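Local coordinates for protein CD180 antigen (Mus musculus, PDB 3T6Q) that probably cooperates with MD-1 and TLR4 in the innate immune response of B cells to bacterial lipopolysaccharide, and leads to NF-kappa-B activation, at residues Arg55-Thr60 / Phe77-Arg82; Glu12-Tyr17 / Pro32-Cys37; Leu444-Pro449 / Leu472-Arg477. All blocks are in the same frame, centred on the assembly; numbering follows the deposited sequence.

Contact 1 (Arg55-Thr60 / Phe77-Arg82); sequences RLINLT and FQSQHR. With NAG (2-acetamido-2-deoxy-beta-D-glucopyranose), chain R.
Gln80 carries its CG beside the backbone N, anti to the carbonyl carbon (chi1 -85°), and a further bend at chi2 folds CD round; the resulting chain runs alongside Leu59, pointing the same way, bringing its amide to the carbonyl of Leu56. The two segments are equivalent loops of successive turns in the leucine-rich repeat solenoid, leading into strands 61-63 and 85-87. Gln80 stands where Leu56 stands one turn earlier, so an amide occupies a leucine position of the repeat. Gln80 NE2 donates to Leu56 O at 2.8 Å with an N-H...O angle of 150°. The acceptor lies in the plane of the amide, whereas the donor sits 49° out of the carbonyl plane. NE2 also donates to Phe53 O, and the buried nitrogen thus grips two backbone carbonyls of the preceding turn. The aliphatic part of the same side chain packs on leucine, Gln80 CG lying 4.0 Å from Leu59 CD1.

On one flank the backbones themselves come close: Ile57 CA makes a CA-H...O contact with Ser79 O at 3.4 Å, and Ile57 CG2 lies against Ser79 CB, while Ser79 OG turns to Ser54 O. On the other, Arg82 runs beside Thr60. Thr60 CG2 covers one face of the guanidinium, 3.7 Å from Arg82 NH1, and Asn58 CB meets its edge in plane. Arg82 NH2 also has a long, weak ion pair with Glu36.

Outside the interface, Gln78 NE2 donates to O7 of the sugar on Asn50. Between the turns a water donates to Ile57 O (2.6 Å) and Leu59 O (2.7 Å) and accepts from Arg82 N at 3.1 Å.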
loop_
_atom_site.group_PDB
_atom_site.type_symbol
_atom_site.label_atom_id
_atom_site.label_comp_id
_atom_site.label_asym_id
_atom_site.label_seq_id
_atom_site.Cartn_x
_atom_site.Cartn_y
_atom_site.Cartn_z
ATOM N N ARG A 55 -7.661 14.438 -28.225
ATOM C CA ARG A 55 -8.770 15.066 -28.947
ATOM C C ARG A 55 -9.917 15.612 -28.066
ATOM O O ARG A 55 -10.721 16.423 -28.532
ATOM C CB ARG A 55 -9.277 14.164 -30.072
ATOM C CG ARG A 55 -10.104 13.012 -29.602
ATOM C CD ARG A 55 -10.681 12.305 -30.800
ATOM N NE ARG A 55 -11.470 11.170 -30.374
ATOM C CZ ARG A 55 -12.757 11.231 -30.083
ATOM N NH1 ARG A 55 -13.388 10.135 -29.696
ATOM N NH2 ARG A 55 -13.405 12.384 -30.185
ATOM N N LEU A 56 -9.973 15.196 -26.788
ATOM C CA LEU A 56 -11.037 15.610 -25.856
ATOM C C LEU A 56 -10.656 16.933 -25.158
ATOM O O LEU A 56 -10.332 16.996 -23.948
ATOM C CB LEU A 56 -11.360 14.477 -24.850
ATOM C CG LEU A 56 -11.797 13.172 -25.505
ATOM C CD1 LEU A 56 -12.195 12.126 -24.457
ATOM C CD2 LEU A 56 -12.934 13.364 -26.520
ATOM N N ILE A 57 -10.692 18.009 -25.945
ATOM C CA ILE A 57 -10.150 19.284 -25.509
ATOM C C ILE A 57 -11.056 19.985 -24.473
ATOM O O ILE A 57 -10.601 20.871 -23.747
ATOM C CB ILE A 57 -9.932 20.244 -26.714
ATOM C CG1 ILE A 57 -11.235 20.403 -27.503
ATOM C CG2 ILE A 57 -8.760 19.758 -27.589
ATOM C CD1 ILE A 57 -11.168 21.500 -28.556
ATOM N N ASN A 58 -12.329 19.601 -24.451
ATOM C CA ASN A 58 -13.311 20.272 -23.607
ATOM C C ASN A 58 -13.633 19.554 -22.270
ATOM O O ASN A 58 -14.595 19.934 -21.602
ATOM C CB ASN A 58 -14.604 20.472 -24.395
ATOM C CG ASN A 58 -14.593 21.753 -25.248
ATOM O OD1 ASN A 58 -13.598 22.451 -25.356
ATOM N ND2 ASN A 58 -15.742 22.081 -25.798
ATOM N N LEU A 59 -12.856 18.527 -21.894
ATOM C CA LEU A 59 -13.107 17.794 -20.633
ATOM C C LEU A 59 -13.010 18.742 -19.453
ATOM O O LEU A 59 -12.021 19.502 -19.332
ATOM C CB LEU A 59 -12.104 16.644 -20.437
ATOM C CG LEU A 59 -12.241 15.423 -21.355
ATOM C CD1 LEU A 59 -11.153 14.384 -21.090
ATOM C CD2 LEU A 59 -13.649 14.824 -21.279
ATOM N N THR A 60 -14.036 18.735 -18.597
ATOM C CA THR A 60 -13.911 19.414 -17.295
ATOM C C THR A 60 -13.838 18.401 -16.115
ATOM O O THR A 60 -13.377 18.738 -15.033
ATOM C CB THR A 60 -15.091 20.398 -17.060
ATOM O OG1 THR A 60 -16.305 19.659 -16.963
ATOM C CG2 THR A 60 -15.232 21.387 -18.268
ATOM N N PHE A 77 -2.009 14.772 -20.243
ATOM C CA PHE A 77 -3.233 15.617 -20.124
ATOM C C PHE A 77 -3.065 16.933 -20.874
ATOM O O PHE A 77 -3.658 17.968 -20.510
ATOM C CB PHE A 77 -3.566 15.838 -18.642
ATOM C CG PHE A 77 -3.888 14.547 -17.938
ATOM C CD1 PHE A 77 -2.992 13.991 -17.037
ATOM C CD2 PHE A 77 -5.054 13.842 -18.266
ATOM C CE1 PHE A 77 -3.279 12.760 -16.429
ATOM C CE2 PHE A 77 -5.349 12.622 -17.647
ATOM C CZ PHE A 77 -4.454 12.088 -16.740
ATOM N N GLN A 78 -2.254 16.886 -21.938
ATOM C CA GLN A 78 -1.848 18.126 -22.642
ATOM C C GLN A 78 -3.015 18.926 -23.162
ATOM O O GLN A 78 -2.921 20.136 -23.184
ATOM C CB GLN A 78 -0.847 17.849 -23.805
ATOM C CG GLN A 78 -1.413 16.980 -24.909
ATOM C CD GLN A 78 -0.376 16.644 -25.969
ATOM O OE1 GLN A 78 0.800 16.977 -25.828
ATOM N NE2 GLN A 78 -0.813 15.977 -27.025
ATOM N N SER A 79 -4.108 18.274 -23.590
ATOM C CA SER A 79 -5.220 19.018 -24.201
ATOM C C SER A 79 -6.347 19.375 -23.239
ATOM O O SER A 79 -7.381 19.931 -23.668
ATOM C CB SER A 79 -5.836 18.258 -25.373
ATOM O OG SER A 79 -4.888 17.956 -26.385
ATOM N N GLN A 80 -6.181 19.025 -21.958
ATOM C CA GLN A 80 -7.256 19.177 -20.948
ATOM C C GLN A 80 -7.085 20.520 -20.209
ATOM O O GLN A 80 -6.990 20.579 -18.983
ATOM C CB GLN A 80 -7.222 17.977 -19.960
ATOM C CG GLN A 80 -7.981 16.759 -20.465
ATOM C CD GLN A 80 -7.273 16.089 -21.631
ATOM O OE1 GLN A 80 -6.156 15.574 -21.469
ATOM N NE2 GLN A 80 -7.916 16.058 -22.784
ATOM N N HIS A 81 -7.052 21.602 -20.983
ATOM C CA HIS A 81 -6.876 22.956 -20.489
ATOM C C HIS A 81 -8.033 23.353 -19.582
ATOM O O HIS A 81 -7.863 24.174 -18.674
ATOM C CB HIS A 81 -6.780 23.917 -21.716
ATOM C CG HIS A 81 -5.466 23.799 -22.512
ATOM N ND1 HIS A 81 -4.885 24.856 -23.132
ATOM C CD2 HIS A 81 -4.640 22.697 -22.774
ATOM C CE1 HIS A 81 -3.734 24.467 -23.736
ATOM N NE2 HIS A 81 -3.591 23.138 -23.535
ATOM N N ARG A 82 -9.217 22.771 -19.817
ATOM C CA ARG A 82 -10.411 23.149 -19.052
ATOM C C ARG A 82 -10.684 22.173 -17.867
ATOM O O ARG A 82 -11.696 22.263 -17.198
ATOM C CB ARG A 82 -11.629 23.288 -19.970
ATOM C CG ARG A 82 -11.469 24.343 -21.087
ATOM C CD ARG A 82 -12.785 25.039 -21.452
ATOM N NE ARG A 82 -13.827 24.074 -21.813
ATOM C CZ ARG A 82 -14.968 23.862 -21.143
ATOM N NH1 ARG A 82 -15.282 24.571 -20.053
ATOM N NH2 ARG A 82 -15.811 22.923 -21.575
HETATM C C1 NAG R . 3.125 12.430 -28.843
HETATM C C2 NAG R . 2.781 13.227 -30.115
HETATM C C3 NAG R . 3.697 12.794 -31.281
HETATM C C4 NAG R . 5.171 12.607 -30.887
HETATM C C5 NAG R . 5.209 11.698 -29.664
HETATM C C6 NAG R . 6.596 11.306 -29.169
HETATM C C7 NAG R . 0.445 14.050 -29.976
HETATM C C8 NAG R . -0.991 13.876 -30.347
HETATM N N2 NAG R . 1.351 13.155 -30.431
HETATM O O3 NAG R . 3.669 13.799 -32.258
HETATM O O4 NAG R . 5.914 12.079 -31.974
HETATM O O5 NAG R . 4.536 12.384 -28.636
HETATM O O6 NAG R . 7.215 12.441 -28.638
HETATM O O7 NAG R . 0.723 15.026 -29.273
HETATM O O HOH W 1 -10.175 20.238 -21.225
#

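Contact 2 (Glu12-Tyr17 / Pro32-Cys37); sequences EVNKTY and PNSTEC. With NAG (2-acetamido-2-deoxy-beta-D-glucopyranose), chain P; NAG (2-acetamido-2-deoxy-beta-D-glucopyranose), chain Q.
Tyr17 and Pro32 reach toward each other tip to tip: Pro32 CG lies 3.6 Å from both Tyr17 CE2 and Tyr17 OH, on an oblique approach to the ring. Thr35 crosses the same ring further in, with its OG1 near Tyr17 CD2 and CG2 close behind. The threonine hydroxyl is held by its own turn, Thr35 OG1 donating to Pro32 O at 2.7 Å; that carbonyl also takes the N-H of Thr35. The far end of the tyrosine is fixed as well, since Asn14 N donates to Tyr17 OH at 3.0 Å and the hydroxyl is also hydrogen-bonded to Glu10 OE1.

Lys15 leaves the backbone with CG anti to N (chi1 -173°) and stays extended, slanting across Glu36 so that its CE lies 3.6 Å from Glu36 OE1. The ammonium itself is too far from that carboxylate for a salt bridge and pairs instead with Glu12 OE2 in its own segment. Here the N-terminal LRRNT cap docks on the first repeat. A classic beta bulge, Lys15 and Thr16 both facing Glu12, lies where strand 9-12 turns back antiparallel into strand 16-18, which then pairs in parallel with 37-39. Lys15 O accepts both Glu36 N, at 2.8 Å, and Cys37 N, the latter nearly along the C=O axis; Tyr17 N returns a bond to Cys37 O. Beside this bridge, Thr16 OG1 rests on Cys37 CB.

Ser34 OG donates to Asn14 O at 2.8 Å, in the carbonyl plane and on a lone pair. Asn14 ND2 and Asn33 ND2 each carry a covalently linked N-acetylglucosamine, and Val13 CG1 packs against the acetamide of the first sugar.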
loop_
_atom_site.group_PDB
_atom_site.type_symbol
_atom_site.label_atom_id
_atom_site.label_comp_id
_atom_site.label_asym_id
_atom_site.label_seq_id
_atom_site.Cartn_x
_atom_site.Cartn_y
_atom_site.Cartn_z
ATOM N N GLU A 12 -25.782 12.858 -21.122
ATOM C CA GLU A 12 -26.207 14.144 -21.696
ATOM C C GLU A 12 -25.656 14.263 -23.095
ATOM O O GLU A 12 -24.440 14.280 -23.270
ATOM C CB GLU A 12 -25.657 15.318 -20.913
ATOM C CG GLU A 12 -26.498 15.808 -19.760
ATOM C CD GLU A 12 -25.922 17.083 -19.167
ATOM O OE1 GLU A 12 -25.372 17.021 -18.044
ATOM O OE2 GLU A 12 -25.989 18.140 -19.838
ATOM N N VAL A 13 -26.551 14.357 -24.079
ATOM C CA VAL A 13 -26.189 14.493 -25.492
ATOM C C VAL A 13 -25.008 15.437 -25.654
ATOM O O VAL A 13 -25.041 16.580 -25.165
ATOM C CB VAL A 13 -27.375 15.021 -26.353
ATOM C CG1 VAL A 13 -27.007 15.014 -27.828
ATOM C CG2 VAL A 13 -28.644 14.209 -26.103
ATOM N N ASN A 14 -23.955 14.943 -26.313
ATOM C CA ASN A 14 -22.752 15.736 -26.616
ATOM C C ASN A 14 -21.904 16.182 -25.415
ATOM O O ASN A 14 -20.864 16.817 -25.603
ATOM C CB ASN A 14 -23.098 16.961 -27.477
ATOM C CG ASN A 14 -23.598 16.587 -28.855
ATOM O OD1 ASN A 14 -23.110 15.633 -29.465
ATOM N ND2 ASN A 14 -24.580 17.347 -29.359
ATOM N N LYS A 15 -22.336 15.850 -24.199
ATOM C CA LYS A 15 -21.725 16.427 -23.009
ATOM C C LYS A 15 -21.171 15.412 -21.998
ATOM O O LYS A 15 -20.048 15.584 -21.506
ATOM C CB LYS A 15 -22.728 17.355 -22.314
ATOM C CG LYS A 15 -22.131 18.136 -21.159
ATOM C CD LYS A 15 -23.149 19.087 -20.553
ATOM C CE LYS A 15 -22.681 19.596 -19.201
ATOM N NZ LYS A 15 -23.691 20.509 -18.599
ATOM N N THR A 16 -21.954 14.376 -21.694
ATOM C CA THR A 16 -21.638 13.466 -20.563
ATOM C C THR A 16 -21.801 12.027 -20.935
ATOM O O THR A 16 -22.881 11.606 -21.316
ATOM C CB THR A 16 -22.538 13.749 -19.363
ATOM O OG1 THR A 16 -22.299 15.084 -18.937
ATOM C CG2 THR A 16 -22.240 12.790 -18.181
ATOM N N TYR A 17 -20.715 11.265 -20.812
ATOM C CA TYR A 17 -20.704 9.869 -21.221
ATOM C C TYR A 17 -20.186 8.995 -20.086
ATOM O O TYR A 17 -19.185 9.341 -19.427
ATOM C CB TYR A 17 -19.906 9.676 -22.524
ATOM C CG TYR A 17 -20.634 10.318 -23.690
ATOM C CD1 TYR A 17 -21.568 9.596 -24.446
ATOM C CD2 TYR A 17 -20.446 11.677 -23.979
ATOM C CE1 TYR A 17 -22.266 10.205 -25.481
ATOM C CE2 TYR A 17 -21.137 12.290 -25.007
ATOM C CZ TYR A 17 -22.043 11.553 -25.749
ATOM O OH TYR A 17 -22.732 12.187 -26.753
ATOM N N PRO A 32 -17.904 12.244 -28.832
ATOM C CA PRO A 32 -17.747 13.549 -29.487
ATOM C C PRO A 32 -16.632 14.400 -28.888
ATOM O O PRO A 32 -16.306 14.277 -27.699
ATOM C CB PRO A 32 -19.118 14.216 -29.272
ATOM C CG PRO A 32 -19.664 13.554 -28.046
ATOM C CD PRO A 32 -19.221 12.124 -28.177
ATOM N N ASN A 33 -16.055 15.258 -29.721
ATOM C CA ASN A 33 -14.983 16.168 -29.324
ATOM C C ASN A 33 -15.428 17.178 -28.277
ATOM O O ASN A 33 -14.607 17.790 -27.583
ATOM C CB ASN A 33 -14.457 16.912 -30.553
ATOM C CG ASN A 33 -13.623 16.026 -31.466
ATOM O OD1 ASN A 33 -13.080 14.994 -31.037
ATOM N ND2 ASN A 33 -13.513 16.434 -32.735
ATOM N N SER A 34 -16.740 17.341 -28.186
ATOM C CA SER A 34 -17.361 18.260 -27.256
ATOM C C SER A 34 -17.591 17.667 -25.849
ATOM O O SER A 34 -18.032 18.385 -24.965
ATOM C CB SER A 34 -18.715 18.670 -27.811
ATOM O OG SER A 34 -19.486 17.504 -27.980
ATOM N N THR A 35 -17.332 16.368 -25.659
ATOM C CA THR A 35 -17.497 15.729 -24.326
ATOM C C THR A 35 -16.838 16.558 -23.228
ATOM O O THR A 35 -15.667 16.943 -23.334
ATOM C CB THR A 35 -16.894 14.315 -24.301
ATOM O OG1 THR A 35 -17.498 13.539 -25.337
ATOM C CG2 THR A 35 -17.149 13.638 -22.916
ATOM N N GLU A 36 -17.606 16.866 -22.190
ATOM C CA GLU A 36 -17.082 17.580 -21.026
ATOM C C GLU A 36 -16.932 16.715 -19.768
ATOM O O GLU A 36 -16.036 16.951 -18.965
ATOM C CB GLU A 36 -17.977 18.763 -20.720
ATOM C CG GLU A 36 -17.916 19.817 -21.810
ATOM C CD GLU A 36 -18.889 20.951 -21.611
ATOM O OE1 GLU A 36 -19.608 20.974 -20.585
ATOM O OE2 GLU A 36 -18.916 21.831 -22.500
ATOM N N CYS A 37 -17.786 15.710 -19.614
ATOM C CA CYS A 37 -17.756 14.859 -18.406
ATOM C C CYS A 37 -17.683 13.388 -18.795
ATOM O O CYS A 37 -18.656 12.826 -19.291
ATOM C CB CYS A 37 -18.969 15.130 -17.504
ATOM S SG CYS A 37 -19.203 16.866 -17.047
HETATM C C1 NAG P . -25.175 17.132 -30.663
HETATM C C2 NAG P . -26.261 18.212 -30.761
HETATM C C3 NAG P . -26.777 18.376 -32.184
HETATM C C4 NAG P . -25.655 18.454 -33.208
HETATM C C5 NAG P . -24.633 17.337 -33.005
HETATM C C6 NAG P . -23.404 17.566 -33.879
HETATM C C7 NAG P . -27.746 18.647 -28.861
HETATM C C8 NAG P . -28.972 18.215 -28.103
HETATM N N2 NAG P . -27.409 17.915 -29.924
HETATM O O3 NAG P . -27.546 19.556 -32.261
HETATM O O4 NAG P . -26.244 18.345 -34.482
HETATM O O5 NAG P . -24.186 17.302 -31.664
HETATM O O6 NAG P . -23.224 16.443 -34.710
HETATM O O7 NAG P . -27.100 19.627 -28.488
HETATM C C1 NAG Q . -12.753 15.770 -33.771
HETATM C C2 NAG Q . -13.209 16.675 -34.931
HETATM C C3 NAG Q . -12.213 16.848 -36.085
HETATM C C4 NAG Q . -10.741 16.674 -35.699
HETATM C C5 NAG Q . -10.563 15.630 -34.597
HETATM C C6 NAG Q . -9.122 15.528 -34.110
HETATM C C7 NAG Q . -15.528 16.982 -35.592
HETATM C C8 NAG Q . -16.760 16.355 -36.185
HETATM N N2 NAG Q . -14.459 16.187 -35.486
HETATM O O3 NAG Q . -12.406 18.138 -36.637
HETATM O O4 NAG Q . -10.011 16.281 -36.835
HETATM O O5 NAG Q . -11.386 16.005 -33.516
HETATM O O6 NAG Q . -8.853 16.580 -33.215
HETATM O O7 NAG Q . -15.531 18.163 -35.224
#

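Contact 3 (Leu444-Pro449 / Leu472-Arg477); sequences LFDGLP and LQTLGR
Phe445, Leu448 and Leu475 supply most of the apolar packing. Leu475 sends CD2 to the root of the phenylalanine, 3.9 Å from Phe445 CB, and the same methyl lies 3.7 Å from Leu448 CB; one branch is thereby lodged against two residues of the other turn. Leu475 CD1 approaches the Phe445 ring obliquely, the two side chains crossing at a slant. Phe445 CE2 meets Leu472 CD2 obliquely at 4.2 Å, while Leu444 CG sits over the centre of one ring face.

A second kind of contact joins polar and apolar groups. Asp446 and Thr474 cross at about a right angle, and the methyl Thr474 CG2 lies 3.3 Å from Asp446 OD1. Thr474 OG1 stands between its backbone N and carbonyl carbon (chi1 62°), where it comes near Phe445 CB.

Three waters make the polar link between the segments, one from backbone to side chain and two from backbone to backbone. The first accepts from Phe445 N at 2.8 Å and from Thr474 OG1. Another donates to Phe445 O at 2.7 Å and to Thr474 O, and accepts from Leu448 N; it sits within the type II turn Phe445-Leu448, whose third residue, Gly447, has positive phi. A third accepts from Arg477 N at 3.0 Å and donates to Leu448 O.

These are returning loops of adjacent leucine-rich repeat turns. Phe445 fills the phenylalanine position of its repeat, and Leu472 takes the matching place in the next. Leu454 of strand 453-455 touches Phe445, Leu472 and Leu475, so one strand residue meets both loops, and Leu430 of strand 429-431 packs against Phe445 and Leu448.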
loop_
_atom_site.group_PDB
_atom_site.type_symbol
_atom_site.label_atom_id
_atom_site.label_comp_id
_atom_site.label_asym_id
_atom_site.label_seq_id
_atom_site.Cartn_x
_atom_site.Cartn_y
_atom_site.Cartn_z
ATOM N N LEU A 444 -59.908 17.554 12.352
ATOM C CA LEU A 444 -58.533 17.034 12.605
ATOM C C LEU A 444 -57.446 18.087 12.441
ATOM O O LEU A 444 -56.519 18.171 13.278
ATOM C CB LEU A 444 -58.247 15.773 11.771
ATOM C CG LEU A 444 -56.818 15.193 11.829
ATOM C CD1 LEU A 444 -56.612 14.690 13.242
ATOM C CD2 LEU A 444 -56.685 14.065 10.811
ATOM N N PHE A 445 -57.588 18.920 11.400
ATOM C CA PHE A 445 -56.580 19.920 11.054
ATOM C C PHE A 445 -56.937 21.354 11.359
ATOM O O PHE A 445 -56.297 22.273 10.826
ATOM C CB PHE A 445 -56.113 19.786 9.592
ATOM C CG PHE A 445 -55.406 18.458 9.323
ATOM C CD1 PHE A 445 -54.303 18.074 10.102
ATOM C CD2 PHE A 445 -55.864 17.601 8.349
ATOM C CE1 PHE A 445 -53.674 16.852 9.866
ATOM C CE2 PHE A 445 -55.221 16.398 8.081
ATOM C CZ PHE A 445 -54.145 16.003 8.856
ATOM N N ASP A 446 -57.911 21.550 12.225
ATOM C CA ASP A 446 -58.229 22.902 12.680
ATOM C C ASP A 446 -57.029 23.548 13.355
ATOM O O ASP A 446 -56.298 22.895 14.116
ATOM C CB ASP A 446 -59.381 22.893 13.691
ATOM C CG ASP A 446 -60.753 22.639 13.056
ATOM O OD1 ASP A 446 -60.924 22.822 11.845
ATOM O OD2 ASP A 446 -61.676 22.252 13.799
ATOM N N GLY A 447 -56.840 24.837 13.101
ATOM C CA GLY A 447 -55.815 25.593 13.786
ATOM C C GLY A 447 -54.487 25.615 13.053
ATOM O O GLY A 447 -53.478 25.996 13.627
ATOM N N LEU A 448 -54.498 25.261 11.759
ATOM C CA LEU A 448 -53.297 25.302 10.919
ATOM C C LEU A 448 -53.443 26.286 9.739
ATOM O O LEU A 448 -53.303 25.890 8.584
ATOM C CB LEU A 448 -52.972 23.892 10.387
ATOM C CG LEU A 448 -52.739 22.909 11.544
ATOM C CD1 LEU A 448 -52.631 21.503 10.939
ATOM C CD2 LEU A 448 -51.490 23.325 12.305
ATOM N N PRO A 449 -53.707 27.578 10.032
ATOM C CA PRO A 449 -53.905 28.540 8.926
ATOM C C PRO A 449 -52.687 28.799 8.040
ATOM O O PRO A 449 -52.854 29.211 6.889
ATOM C CB PRO A 449 -54.328 29.841 9.672
ATOM C CG PRO A 449 -53.660 29.716 11.036
ATOM C CD PRO A 449 -53.817 28.226 11.354
ATOM N N LEU A 472 -59.088 18.041 5.184
ATOM C CA LEU A 472 -58.206 18.943 4.424
ATOM C C LEU A 472 -58.802 20.293 4.112
ATOM O O LEU A 472 -58.072 21.245 3.851
ATOM C CB LEU A 472 -57.727 18.291 3.108
ATOM C CG LEU A 472 -57.120 16.891 3.201
ATOM C CD1 LEU A 472 -56.980 16.332 1.786
ATOM C CD2 LEU A 472 -55.751 16.915 3.901
ATOM N N GLN A 473 -60.126 20.393 4.122
ATOM C CA GLN A 473 -60.793 21.603 3.632
ATOM C C GLN A 473 -60.531 22.861 4.515
ATOM O O GLN A 473 -60.829 23.976 4.094
ATOM C CB GLN A 473 -62.300 21.349 3.404
ATOM C CG GLN A 473 -62.658 20.239 2.392
ATOM C CD GLN A 473 -62.846 20.733 0.951
ATOM O OE1 GLN A 473 -61.970 21.380 0.397
ATOM N NE2 GLN A 473 -63.987 20.387 0.330
ATOM N N THR A 474 -59.944 22.682 5.705
ATOM C CA THR A 474 -59.508 23.825 6.539
ATOM C C THR A 474 -58.114 24.380 6.213
ATOM O O THR A 474 -57.688 25.352 6.839
ATOM C CB THR A 474 -59.539 23.498 8.067
ATOM O OG1 THR A 474 -58.629 22.412 8.379
ATOM C CG2 THR A 474 -60.958 23.170 8.545
ATOM N N LEU A 475 -57.399 23.771 5.262
ATOM C CA LEU A 475 -55.988 24.130 5.026
ATOM C C LEU A 475 -55.847 25.121 3.846
ATOM O O LEU A 475 -55.282 24.810 2.800
ATOM C CB LEU A 475 -55.127 22.838 4.832
ATOM C CG LEU A 475 -55.218 21.896 6.054
ATOM C CD1 LEU A 475 -54.552 20.565 5.736
ATOM C CD2 LEU A 475 -54.595 22.520 7.307
ATOM N N GLY A 476 -56.377 26.328 4.017
ATOM C CA GLY A 476 -56.409 27.323 2.928
ATOM C C GLY A 476 -55.063 27.717 2.339
ATOM O O GLY A 476 -55.019 28.105 1.171
ATOM N N ARG A 477 -53.957 27.639 3.105
ATOM C CA ARG A 477 -52.641 27.989 2.513
ATOM C C ARG A 477 -51.853 26.808 1.943
ATOM O O ARG A 477 -50.679 26.933 1.525
ATOM C CB ARG A 477 -51.788 28.793 3.505
ATOM C CG ARG A 477 -52.548 29.972 4.112
ATOM C CD ARG A 477 -51.737 31.249 4.224
ATOM N NE ARG A 477 -52.273 32.203 3.253
ATOM C CZ ARG A 477 -51.692 33.334 2.871
ATOM N NH1 ARG A 477 -50.514 33.694 3.364
ATOM N NH2 ARG A 477 -52.298 34.104 1.976
HETATM O O HOH W 2 -59.556 19.782 9.578
HETATM O O HOH W 3 -56.603 24.745 9.784
HETATM O O HOH W 4 -53.162 25.957 5.409
#

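How the contacts relate
All three contacts join neighbouring turns of one solenoid, and each is partly buried; the buried side is apolar in contact 3 but includes the Gln80 amide in contact 1 and threonines and a tyrosine in contact 2. Contacts 1 and 2 adjoin, their centres about 12 Å apart: Thr60 N probably bonds to Glu36 O and Arg55 NH2 to Asn33 OD1, so the cap, first and second turns form one continuous stack. Contact 3 lies far along the arc, its centre about 57 Å from that of contact 1. Chemistry follows position: direct strand pairing in contact 2, a buried amide plus one water in contact 1, and leucine-phenylalanine packing with three bridging waters in contact 3.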